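Local coordinates for protein endoglucanase A (Clostridium longisporum, PDB 6Q1I) that hydrolyses internal beta-1,4-glucosidic linkages in cellulose, lichenan and cereal beta-glucans through its family 5 glycosidase domain, and also attacks xylan, at residues Asn289-Ala300 with Tyr341-Leu349. Sequence-based numbering, arbitrary orientation.
Sequences NKNNTSSRAELA and YFSDIKDAL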
loop_
_atom_site.group_PDB
_atom_site.type_symbol
_atom_site.label_atom_id
_atom_site.label_comp_id
_atom_site.label_asym_id
_atom_site.label_seq_id
_atom_site.Cartn_x
_atom_site.Cartn_y
_atom_site.Cartn_z
ATOM N N ASN A 289 7.018 6.297 16.516
ATOM C CA ASN A 289 8.066 6.941 17.303
ATOM C C ASN A 289 7.767 6.826 18.791
ATOM O O ASN A 289 6.980 7.597 19.343
ATOM C CB ASN A 289 8.171 8.409 16.899
ATOM C CG ASN A 289 9.205 9.151 17.691
ATOM O OD1 ASN A 289 9.986 8.551 18.424
ATOM N ND2 ASN A 289 9.219 10.471 17.551
ATOM N N LYS A 290 8.424 5.871 19.454
ATOM C CA LYS A 290 8.380 5.732 20.904
ATOM C C LYS A 290 9.704 6.155 21.538
ATOM O O LYS A 290 10.133 5.582 22.543
ATOM C CB LYS A 290 8.021 4.300 21.303
ATOM C CG LYS A 290 6.708 3.809 20.714
ATOM C CD LYS A 290 6.419 2.348 21.059
ATOM C CE LYS A 290 5.098 1.900 20.464
ATOM N NZ LYS A 290 4.818 0.460 20.727
ATOM N N ASN A 291 10.361 7.160 20.956
ATOM C CA ASN A 291 11.649 7.642 21.458
ATOM C C ASN A 291 12.627 6.476 21.583
ATOM O O ASN A 291 13.367 6.345 22.567
ATOM C CB ASN A 291 11.495 8.412 22.775
ATOM C CG ASN A 291 12.658 9.349 23.043
ATOM O OD1 ASN A 291 13.337 9.790 22.120
ATOM N ND2 ASN A 291 12.890 9.662 24.310
ATOM N N ASN A 292 12.628 5.626 20.556
ATOM C CA ASN A 292 13.301 4.333 20.584
ATOM C C ASN A 292 13.965 4.049 19.243
ATOM O O ASN A 292 13.858 2.957 18.685
ATOM C CB ASN A 292 12.319 3.216 20.934
ATOM C CG ASN A 292 11.159 3.115 19.954
ATOM O OD1 ASN A 292 10.768 4.092 19.313
ATOM N ND2 ASN A 292 10.581 1.926 19.864
ATOM N N THR A 293 14.703 5.036 18.737
ATOM C CA THR A 293 15.246 4.967 17.385
ATOM C C THR A 293 16.184 3.779 17.193
ATOM O O THR A 293 16.206 3.176 16.113
ATOM C CB THR A 293 15.945 6.291 17.059
ATOM O OG1 THR A 293 14.999 7.362 17.181
ATOM C CG2 THR A 293 16.517 6.285 15.642
ATOM N N SER A 294 16.984 3.432 18.206
ATOM C CA SER A 294 17.919 2.318 18.054
ATOM C C SER A 294 17.181 1.022 17.732
ATOM O O SER A 294 17.574 0.270 16.828
ATOM C CB SER A 294 18.753 2.133 19.327
ATOM O OG SER A 294 19.532 3.273 19.624
ATOM N N SER A 295 16.106 0.741 18.472
ATOM C CA SER A 295 15.331 -0.471 18.230
ATOM C C SER A 295 14.582 -0.395 16.908
ATOM O O SER A 295 14.488 -1.395 16.184
ATOM C CB SER A 295 14.337 -0.706 19.366
ATOM O OG SER A 295 14.987 -1.202 20.518
ATOM N N ARG A 296 14.028 0.776 16.579
ATOM C CA ARG A 296 13.331 0.920 15.303
ATOM C C ARG A 296 14.276 0.677 14.134
ATOM O O ARG A 296 13.895 0.059 13.134
ATOM C CB ARG A 296 12.705 2.310 15.198
ATOM C CG ARG A 296 11.602 2.582 16.199
ATOM C CD ARG A 296 11.132 4.014 16.096
ATOM N NE ARG A 296 10.419 4.271 14.849
ATOM C CZ ARG A 296 10.241 5.478 14.324
ATOM N NH1 ARG A 296 10.733 6.548 14.934
ATOM N NH2 ARG A 296 9.561 5.619 13.196
ATOM N N ALA A 297 15.515 1.152 14.242
ATOM C CA ALA A 297 16.486 0.941 13.175
ATOM C C ALA A 297 16.890 -0.525 13.072
ATOM O O ALA A 297 17.067 -1.041 11.965
ATOM C CB ALA A 297 17.714 1.823 13.397
ATOM N N GLU A 298 17.083 -1.202 14.210
ATOM C CA GLU A 298 17.380 -2.630 14.176
ATOM C C GLU A 298 16.271 -3.397 13.467
ATOM O O GLU A 298 16.536 -4.243 12.610
ATOM C CB GLU A 298 17.573 -3.164 15.596
ATOM C CG GLU A 298 18.917 -2.831 16.215
ATOM C CD GLU A 298 19.228 -3.691 17.423
ATOM O OE1 GLU A 298 19.724 -3.149 18.431
ATOM O OE2 GLU A 298 18.975 -4.913 17.365
ATOM N N LEU A 299 15.019 -3.116 13.823
ATOM C CA LEU A 299 13.898 -3.785 13.175
ATOM C C LEU A 299 13.854 -3.469 11.686
ATOM O O LEU A 299 13.678 -4.369 10.862
ATOM C CB LEU A 299 12.589 -3.371 13.850
ATOM C CG LEU A 299 11.312 -3.829 13.148
ATOM C CD1 LEU A 299 11.240 -5.351 13.067
ATOM C CD2 LEU A 299 10.088 -3.287 13.862
ATOM N N ALA A 300 14.037 -2.196 11.324
ATOM C CA ALA A 300 13.986 -1.801 9.919
ATOM C C ALA A 300 14.993 -2.586 9.087
ATOM O O ALA A 300 14.657 -3.107 8.017
ATOM C CB ALA A 300 14.248 -0.298 9.796
ATOM N N TYR A 341 13.500 12.943 9.532
ATOM C CA TYR A 341 13.187 12.932 10.955
ATOM C C TYR A 341 14.102 11.964 11.700
ATOM O O TYR A 341 14.522 12.236 12.831
ATOM C CB TYR A 341 11.735 12.496 11.175
ATOM C CG TYR A 341 10.665 13.441 10.688
ATOM C CD1 TYR A 341 10.467 14.676 11.290
ATOM C CD2 TYR A 341 9.828 13.073 9.644
ATOM C CE1 TYR A 341 9.470 15.529 10.845
ATOM C CE2 TYR A 341 8.827 13.912 9.200
ATOM C CZ TYR A 341 8.656 15.139 9.801
ATOM O OH TYR A 341 7.659 15.984 9.359
ATOM N N PHE A 342 14.404 10.809 11.080
ATOM C CA PHE A 342 15.225 9.744 11.663
ATOM C C PHE A 342 16.136 9.183 10.566
ATOM O O PHE A 342 15.841 8.167 9.931
ATOM C CB PHE A 342 14.350 8.649 12.290
ATOM C CG PHE A 342 13.464 9.159 13.381
ATOM C CD1 PHE A 342 13.983 9.398 14.640
ATOM C CD2 PHE A 342 12.123 9.427 13.150
ATOM C CE1 PHE A 342 13.189 9.896 15.650
ATOM C CE2 PHE A 342 11.320 9.929 14.160
ATOM C CZ PHE A 342 11.859 10.161 15.413
ATOM N N SER A 343 17.268 9.852 10.342
ATOM C CA SER A 343 18.202 9.370 9.332
ATOM C C SER A 343 18.683 7.958 9.644
ATOM O O SER A 343 18.964 7.194 8.718
ATOM C CB SER A 343 19.381 10.336 9.185
ATOM O OG SER A 343 20.104 10.439 10.392
ATOM N N ASP A 344 18.780 7.590 10.933
ATOM C CA ASP A 344 19.256 6.251 11.272
ATOM C C ASP A 344 18.287 5.173 10.793
ATOM O O ASP A 344 18.714 4.064 10.443
ATOM C CB ASP A 344 19.467 6.101 12.786
ATOM C CG ASP A 344 20.676 6.871 13.315
ATOM O OD1 ASP A 344 21.566 7.257 12.530
ATOM O OD2 ASP A 344 20.730 7.066 14.546
ATOM N N ILE A 345 16.986 5.460 10.798
ATOM C CA ILE A 345 16.011 4.477 10.328
ATOM C C ILE A 345 16.049 4.377 8.807
ATOM O O ILE A 345 16.056 3.278 8.242
ATOM C CB ILE A 345 14.599 4.779 10.862
ATOM C CG1 ILE A 345 14.591 4.756 12.391
ATOM C CG2 ILE A 345 13.583 3.775 10.290
ATOM C CD1 ILE A 345 13.289 5.238 13.014
ATOM N N LYS A 346 16.083 5.521 8.120
ATOM C CA LYS A 346 16.271 5.508 6.671
ATOM C C LYS A 346 17.528 4.728 6.295
ATOM O O LYS A 346 17.506 3.887 5.392
ATOM C CB LYS A 346 16.319 6.945 6.145
ATOM C CG LYS A 346 16.631 7.087 4.664
ATOM C CD LYS A 346 18.134 7.201 4.361
ATOM C CE LYS A 346 18.731 8.486 4.919
ATOM N NZ LYS A 346 20.155 8.664 4.528
ATOM N N ASP A 347 18.638 4.997 6.985
ATOM C CA ASP A 347 19.887 4.311 6.675
ATOM C C ASP A 347 19.747 2.808 6.873
ATOM O O ASP A 347 20.287 2.024 6.090
ATOM C CB ASP A 347 21.028 4.847 7.545
ATOM C CG ASP A 347 21.521 6.211 7.103
ATOM O OD1 ASP A 347 21.194 6.648 5.973
ATOM O OD2 ASP A 347 22.242 6.844 7.906
ATOM N N ALA A 348 19.020 2.394 7.917
ATOM C CA ALA A 348 18.828 0.971 8.190
ATOM C C ALA A 348 17.997 0.290 7.105
ATOM O O ALA A 348 18.280 -0.854 6.724
ATOM C CB ALA A 348 18.174 0.796 9.558
ATOM N N LEU A 349 16.965 0.972 6.603
ATOM C CA LEU A 349 16.148 0.411 5.529
ATOM C C LEU A 349 16.987 0.151 4.287
ATOM O O LEU A 349 16.894 -0.917 3.666
ATOM C CB LEU A 349 15.011 1.376 5.205
ATOM C CG LEU A 349 13.901 1.523 6.243
ATOM C CD1 LEU A 349 13.008 2.711 5.903
ATOM C CD2 LEU A 349 13.068 0.257 6.350
HETATM O O HOH W 1 19.817 4.941 16.609
#
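Phe342 receives the edge of the Arg296 guanidinium over one face of its ring, a cation-pi pair in which Arg296 CZ lies 4.8 Å from the ring centroid. The two planes stand 75° apart, and Arg296 NH1 meets Phe342 CE2 at 3.5 Å, toward the rim of the ring. The methyl Ile345 CD1 covers the centre of one guanidinium face, 3.3 Å from Arg296 CZ, while CA of Asn289 lies over the opposite face, toward its rim. A bend in the arginine chain (chi3 69°) turns the group between Ile345 CD1 and Asn289 CA, and NH2 donates to the carbonyl of Ser287, which helps fix its rotation. At the ring's edge Asn289 ND2 meets Phe342 CZ at 3.4 Å, its amide turned steeply to the ring and hydrogen-bonded to Ala322 O.

Farther along, the contact becomes mainly aliphatic. Ile345 is a knob seated among Thr293, Arg296, Ala297 and Ala300, and the small residues let the axes of segments 293-300 and 343-349 approach to 8.0 Å, crossing at -15°. Ala348 CB makes a close CH-to-carbonyl contact with Ala297 O at 3.2 Å, and Ala300 CB meets Leu349 CD2 at 3.7 Å.

Helices 293-309 and 343-356 follow strands 280-285 and 314-318 of the TIM barrel, and Trp316 of the latter strand touches Arg296, Ile345 and Leu349. The chemistry implies a buried arginine, probably cationic, whose charge is probably eased by the Phe342 ring and the Ser287 carbonyl, while Ala297, Ala300 and Ala348 carry the helices' close approach.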